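Local coordinates for metallo-beta-lactamase family protein (Staphylococcus aureus, PDB 3R2U), which is probably a hydrolase of the metallo-beta-lactamase superfamily, carrying a metal site seen here with iron and a rhodanese-like region in the same chain, at residues A[289-303]-A[338-352]. Sequence-based numbering, arbitrary orientation. Where two conformers were deposited one is given.
Sequences VYPATNTNRLTFDLR and EINLIGDYHLVSKAT
Asn340 meets Thr299, Asn294 and Arg297, and four of the six direct hydrogen bonds between 289-303 and 338-352 use it. Its CB packs 3.6 Å from Thr299 OG1, its neighbour in the adjacent parallel strand. With chi1 at -73°, CG stands anti to the carbonyl carbon, and the amide reaches the loop leading into strand 298-301. There ND2 donates to Asn294 O at 2.6 Å, and that oxygen lies in the amide plane. ND2 also donates to a water, which in turn donates a hydrogen bond to Thr299 OG1. On the other branch, OD1 takes Arg297 NH1 on a lone pair at 3.1 Å, the guanidinium standing nearly perpendicular to the amide (83°). With this Arg297 conformer both ends have partners, consistent with a set amide flip.

Along the strand pair, backbone bonds run from Leu298 O to Asn340 N and onward to Leu302 N with Ile342 O. Leu302 then turns toward the helix that follows strand 339-342: its CD1 lies 3.6 Å from Ala351 CB, while its CB meets Leu347 CD2 at 3.8 Å. Farther back along the chain, Val289 CG1 packs 3.5 Å from Val348 CG1.

Strands 298-301 and 339-342 are the middle pair of a four-stranded parallel sheet, flanked by 317-318 and 363-367, consistent with a rhodanese-like alpha/beta fold. Helix 345-356 packs against Leu302 and Val289, and Phe325 of helix 325-329 touches both Leu302 and Ala351.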
loop_
_atom_site.group_PDB
_atom_site.type_symbol
_atom_site.label_atom_id
_atom_site.label_comp_id
_atom_site.label_asym_id
_atom_site.label_seq_id
_atom_site.Cartn_x
_atom_site.Cartn_y
_atom_site.Cartn_z
ATOM N N VAL A 289 -15.396 9.318 4.000
ATOM C CA VAL A 289 -15.229 10.660 4.526
ATOM C C VAL A 289 -14.778 11.521 3.351
ATOM O O VAL A 289 -13.637 11.419 2.863
ATOM C CB VAL A 289 -14.228 10.719 5.642
ATOM C CG1 VAL A 289 -14.080 12.156 6.110
ATOM C CG2 VAL A 289 -14.678 9.799 6.783
ATOM N N TYR A 290 -15.711 12.327 2.874
ATOM C CA TYR A 290 -15.503 13.146 1.720
ATOM C C TYR A 290 -15.479 14.643 2.108
ATOM O O TYR A 290 -15.787 15.016 3.251
ATOM C CB TYR A 290 -16.595 12.866 0.662
ATOM C CG TYR A 290 -16.617 11.489 -0.031
ATOM C CD1 TYR A 290 -15.507 10.630 -0.045
ATOM C CD2 TYR A 290 -17.713 11.125 -0.812
ATOM C CE1 TYR A 290 -15.552 9.379 -0.741
ATOM C CE2 TYR A 290 -17.765 9.908 -1.506
ATOM C CZ TYR A 290 -16.691 9.038 -1.479
ATOM O OH TYR A 290 -16.786 7.849 -2.199
ATOM N N PRO A 291 -15.103 15.505 1.169
ATOM C CA PRO A 291 -15.029 16.933 1.534
ATOM C C PRO A 291 -16.335 17.434 2.090
ATOM O O PRO A 291 -17.392 17.040 1.607
ATOM C CB PRO A 291 -14.724 17.623 0.202
ATOM C CG PRO A 291 -13.996 16.567 -0.595
ATOM C CD PRO A 291 -14.549 15.246 -0.169
ATOM N N ALA A 292 -16.259 18.287 3.096
ATOM C CA ALA A 292 -17.459 18.854 3.690
ATOM C C ALA A 292 -17.423 20.360 3.559
ATOM O O ALA A 292 -16.382 20.960 3.685
ATOM C CB ALA A 292 -17.565 18.449 5.156
ATOM N N THR A 293 -18.561 20.959 3.255
ATOM C CA THR A 293 -18.667 22.407 3.198
ATOM C C THR A 293 -19.177 22.959 4.534
ATOM O O THR A 293 -18.990 24.143 4.810
ATOM C CB THR A 293 -19.597 22.858 2.088
ATOM O OG1 THR A 293 -20.826 22.148 2.206
ATOM C CG2 THR A 293 -18.967 22.580 0.715
ATOM N N ASN A 294 -19.844 22.127 5.346
ATOM C CA ASN A 294 -20.291 22.562 6.667
ATOM C C ASN A 294 -19.091 22.753 7.590
ATOM O O ASN A 294 -18.471 21.784 8.002
ATOM C CB ASN A 294 -21.256 21.532 7.263
ATOM C CG ASN A 294 -21.806 21.933 8.644
ATOM O OD1 ASN A 294 -21.259 22.786 9.342
ATOM N ND2 ASN A 294 -22.896 21.294 9.035
ATOM N N THR A 295 -18.757 23.996 7.909
ATOM C CA THR A 295 -17.660 24.281 8.826
ATOM C C THR A 295 -18.139 24.625 10.260
ATOM O O THR A 295 -17.345 25.076 11.077
ATOM C CB THR A 295 -16.815 25.451 8.323
ATOM O OG1 THR A 295 -17.660 26.591 8.134
ATOM C CG2 THR A 295 -16.118 25.109 6.986
ATOM N N ASN A 296 -19.441 24.412 10.496
ATOM C CA ASN A 296 -20.101 24.629 11.782
ATOM C C ASN A 296 -20.181 23.320 12.563
ATOM O O ASN A 296 -21.257 22.851 12.966
ATOM C CB ASN A 296 -21.491 25.217 11.543
ATOM C CG ASN A 296 -21.415 26.569 10.867
ATOM O OD1 ASN A 296 -22.145 26.863 9.920
ATOM N ND2 ASN A 296 -20.471 27.377 11.315
ATOM N N ARG A 297 -19.016 22.726 12.756
ATOM C CA ARG A 297 -18.912 21.497 13.497
ATOM C C ARG A 297 -17.635 21.517 14.281
ATOM O O ARG A 297 -16.680 22.212 13.935
ATOM C CB ARG A 297 -18.853 20.280 12.575
ATOM C CG ARG A 297 -20.096 19.983 11.816
ATOM C CD ARG A 297 -19.997 18.578 11.236
ATOM N NE ARG A 297 -21.168 18.224 10.462
ATOM C CZ ARG A 297 -21.195 18.137 9.138
ATOM N NH1 ARG A 297 -20.091 18.335 8.425
ATOM N NH2 ARG A 297 -22.332 17.811 8.531
ATOM N N LEU A 298 -17.609 20.717 15.325
ATOM C CA LEU A 298 -16.412 20.569 16.105
ATOM C C LEU A 298 -15.422 20.033 15.072
ATOM O O LEU A 298 -15.747 19.089 14.342
ATOM C CB LEU A 298 -16.668 19.539 17.192
ATOM C CG LEU A 298 -15.500 19.102 18.065
ATOM C CD1 LEU A 298 -14.858 20.324 18.710
ATOM C CD2 LEU A 298 -16.026 18.103 19.101
ATOM N N THR A 299 -14.245 20.655 14.975
ATOM C CA THR A 299 -13.257 20.288 13.963
ATOM C C THR A 299 -11.848 20.059 14.523
ATOM O O THR A 299 -11.332 20.898 15.248
ATOM C CB THR A 299 -13.178 21.405 12.905
ATOM O OG1 THR A 299 -14.467 21.602 12.316
ATOM C CG2 THR A 299 -12.191 21.064 11.842
ATOM N N PHE A 300 -11.215 18.949 14.144
ATOM C CA PHE A 300 -9.860 18.622 14.612
ATOM C C PHE A 300 -8.853 18.643 13.459
ATOM O O PHE A 300 -9.081 18.054 12.399
ATOM C CB PHE A 300 -9.833 17.251 15.294
ATOM C CG PHE A 300 -10.667 17.185 16.546
ATOM C CD1 PHE A 300 -10.257 17.839 17.696
ATOM C CD2 PHE A 300 -11.862 16.491 16.572
ATOM C CE1 PHE A 300 -11.024 17.807 18.843
ATOM C CE2 PHE A 300 -12.628 16.437 17.739
ATOM C CZ PHE A 300 -12.213 17.096 18.862
ATOM N N ASP A 301 -7.744 19.336 13.682
ATOM C CA ASP A 301 -6.699 19.496 12.678
ATOM C C ASP A 301 -5.662 18.441 13.005
ATOM O O ASP A 301 -5.071 18.444 14.083
ATOM C CB ASP A 301 -6.140 20.913 12.730
ATOM C CG ASP A 301 -5.136 21.220 11.609
ATOM O OD1 ASP A 301 -4.375 20.336 11.165
ATOM O OD2 ASP A 301 -5.094 22.390 11.189
ATOM N N LEU A 302 -5.479 17.534 12.058
ATOM C CA LEU A 302 -4.609 16.364 12.213
ATOM C C LEU A 302 -3.150 16.584 11.937
ATOM O O LEU A 302 -2.359 15.647 12.081
ATOM C CB LEU A 302 -5.093 15.260 11.269
ATOM C CG LEU A 302 -6.534 14.821 11.484
ATOM C CD1 LEU A 302 -6.945 13.878 10.378
ATOM C CD2 LEU A 302 -6.710 14.167 12.841
ATOM N N ARG A 303 -2.769 17.803 11.537
ATOM C CA ARG A 303 -1.374 18.067 11.202
ATOM C C ARG A 303 -0.490 18.165 12.448
ATOM O O ARG A 303 -0.975 18.168 13.575
ATOM C CB ARG A 303 -1.256 19.358 10.374
ATOM C CG ARG A 303 -1.972 19.312 9.020
ATOM C CD ARG A 303 -1.907 20.662 8.362
ATOM N NE ARG A 303 -2.589 21.635 9.205
ATOM C CZ ARG A 303 -2.311 22.934 9.247
ATOM N NH1 ARG A 303 -1.358 23.450 8.493
ATOM N NH2 ARG A 303 -2.983 23.715 10.073
ATOM N N GLU A 338 -21.406 15.110 15.307
ATOM C CA GLU A 338 -20.666 14.804 14.097
ATOM C C GLU A 338 -19.489 15.782 14.069
ATOM O O GLU A 338 -19.625 16.950 14.432
ATOM C CB GLU A 338 -21.533 14.990 12.853
ATOM C CG GLU A 338 -22.823 14.164 12.862
ATOM C CD GLU A 338 -23.604 14.282 11.538
ATOM O OE1 GLU A 338 -24.816 14.588 11.584
ATOM O OE2 GLU A 338 -23.003 14.088 10.456
ATOM N N ILE A 339 -18.345 15.304 13.607
ATOM C CA ILE A 339 -17.110 16.070 13.636
ATOM C C ILE A 339 -16.430 16.145 12.281
ATOM O O ILE A 339 -16.547 15.220 11.486
ATOM C CB ILE A 339 -16.188 15.359 14.659
ATOM C CG1 ILE A 339 -16.757 15.575 16.059
ATOM C CG2 ILE A 339 -14.744 15.788 14.545
ATOM C CD1 ILE A 339 -16.230 14.633 17.112
ATOM N N ASN A 340 -15.773 17.271 11.992
ATOM C CA ASN A 340 -14.949 17.405 10.787
ATOM C C ASN A 340 -13.471 17.251 11.144
ATOM O O ASN A 340 -13.050 17.567 12.261
ATOM C CB ASN A 340 -15.103 18.775 10.133
ATOM C CG ASN A 340 -16.429 18.968 9.432
ATOM O OD1 ASN A 340 -17.133 18.020 9.114
ATOM N ND2 ASN A 340 -16.747 20.206 9.147
ATOM N N LEU A 341 -12.694 16.781 10.179
ATOM C CA LEU A 341 -11.274 16.662 10.319
ATOM C C LEU A 341 -10.596 17.509 9.253
ATOM O O LEU A 341 -11.138 17.693 8.161
ATOM C CB LEU A 341 -10.835 15.209 10.159
ATOM C CG LEU A 341 -11.380 14.224 11.159
ATOM C CD1 LEU A 341 -10.893 12.787 10.826
ATOM C CD2 LEU A 341 -10.998 14.681 12.612
ATOM N N ILE A 342 -9.429 18.054 9.593
ATOM C CA ILE A 342 -8.635 18.835 8.663
ATOM C C ILE A 342 -7.374 18.051 8.325
ATOM O O ILE A 342 -6.607 17.622 9.205
ATOM C CB ILE A 342 -8.291 20.234 9.202
ATOM C CG1 ILE A 342 -9.569 21.079 9.289
ATOM C CG2 ILE A 342 -7.241 20.927 8.271
ATOM C CD1 ILE A 342 -9.377 22.412 9.830
ATOM N N GLY A 343 -7.170 17.829 7.040
ATOM C CA GLY A 343 -5.988 17.113 6.558
ATOM C C GLY A 343 -6.216 16.642 5.142
ATOM O O GLY A 343 -7.276 16.890 4.565
ATOM N N ASP A 344 -5.222 15.968 4.571
ATOM C CA ASP A 344 -5.385 15.410 3.230
ATOM C C ASP A 344 -6.224 14.126 3.322
ATOM O O ASP A 344 -6.304 13.491 4.377
ATOM C CB ASP A 344 -4.020 15.179 2.556
ATOM C CG ASP A 344 -3.193 14.116 3.252
ATOM O OD1 ASP A 344 -2.238 14.494 3.956
ATOM O OD2 ASP A 344 -3.525 12.912 3.138
ATOM N N TYR A 345 -6.832 13.749 2.196
ATOM C CA TYR A 345 -7.736 12.603 2.107
ATOM C C TYR A 345 -7.261 11.350 2.836
ATOM O O TYR A 345 -8.024 10.735 3.577
ATOM C CB TYR A 345 -8.013 12.249 0.636
ATOM C CG TYR A 345 -9.054 11.146 0.467
ATOM C CD1 TYR A 345 -8.689 9.797 0.501
ATOM C CD2 TYR A 345 -10.404 11.461 0.285
ATOM C CE1 TYR A 345 -9.655 8.780 0.358
ATOM C CE2 TYR A 345 -11.364 10.467 0.143
ATOM C CZ TYR A 345 -10.991 9.134 0.176
ATOM O OH TYR A 345 -11.962 8.176 0.038
ATOM N N HIS A 346 -6.004 10.988 2.617
ATOM C CA HIS A 346 -5.437 9.776 3.190
ATOM C C HIS A 346 -5.243 9.869 4.696
ATOM O O HIS A 346 -5.568 8.943 5.432
ATOM C CB HIS A 346 -4.102 9.436 2.487
ATOM C CG HIS A 346 -3.447 8.198 3.011
ATOM N ND1 HIS A 346 -3.960 6.936 2.793
ATOM C CD2 HIS A 346 -2.313 8.026 3.732
ATOM C CE1 HIS A 346 -3.179 6.042 3.373
ATOM N NE2 HIS A 346 -2.174 6.677 3.950
ATOM N N LEU A 347 -4.688 10.974 5.161
ATOM C CA LEU A 347 -4.497 11.159 6.589
ATOM C C LEU A 347 -5.864 11.165 7.320
ATOM O O LEU A 347 -5.996 10.631 8.405
ATOM C CB LEU A 347 -3.765 12.469 6.840
ATOM C CG LEU A 347 -3.547 12.921 8.278
ATOM C CD1 LEU A 347 -2.656 11.928 8.986
ATOM C CD2 LEU A 347 -2.892 14.355 8.299
ATOM N N VAL A 348 -6.864 11.794 6.707
ATOM C CA VAL A 348 -8.206 11.823 7.268
ATOM C C VAL A 348 -8.767 10.369 7.373
ATOM O O VAL A 348 -9.393 10.010 8.362
ATOM C CB VAL A 348 -9.124 12.696 6.411
ATOM C CG1 VAL A 348 -10.594 12.370 6.656
ATOM C CG2 VAL A 348 -8.785 14.181 6.625
ATOM N N SER A 349 -8.492 9.533 6.380
ATOM C CA SER A 349 -9.019 8.177 6.408
ATOM C C SER A 349 -8.359 7.348 7.525
ATOM O O SER A 349 -9.023 6.543 8.157
ATOM C CB SER A 349 -8.871 7.496 5.036
ATOM O OG SER A 349 -7.510 7.178 4.823
ATOM N N LYS A 350 -7.060 7.543 7.762
ATOM C CA LYS A 350 -6.380 6.837 8.843
ATOM C C LYS A 350 -6.927 7.265 10.194
ATOM O O LYS A 350 -7.186 6.425 11.066
ATOM C CB LYS A 350 -4.875 7.075 8.799
ATOM C CG LYS A 350 -4.192 6.433 7.587
ATOM C CD LYS A 350 -2.658 6.542 7.651
ATOM C CE LYS A 350 -2.186 7.989 7.524
ATOM N NZ LYS A 350 -0.687 8.110 7.474
ATOM N N ALA A 351 -7.079 8.573 10.385
ATOM C CA ALA A 351 -7.606 9.079 11.659
ATOM C C ALA A 351 -9.019 8.585 11.890
ATOM O O ALA A 351 -9.382 8.275 13.016
ATOM C CB ALA A 351 -7.561 10.611 11.734
ATOM N N THR A 352 -9.818 8.555 10.823
ATOM C CA THR A 352 -11.208 8.096 10.893
ATOM C C THR A 352 -11.270 6.660 11.402
ATOM O O THR A 352 -12.048 6.333 12.293
ATOM C CB THR A 352 -11.879 8.202 9.496
ATOM O OG1 THR A 352 -11.991 9.590 9.118
ATOM C CG2 THR A 352 -13.248 7.571 9.494
HETATM O O HOH W 1 -10.973 10.367 3.675
HETATM O O HOH W 2 -13.632 7.907 2.333
HETATM O O HOH W 3 -19.967 19.233 15.969
HETATM O O HOH W 4 -15.013 22.373 9.832
#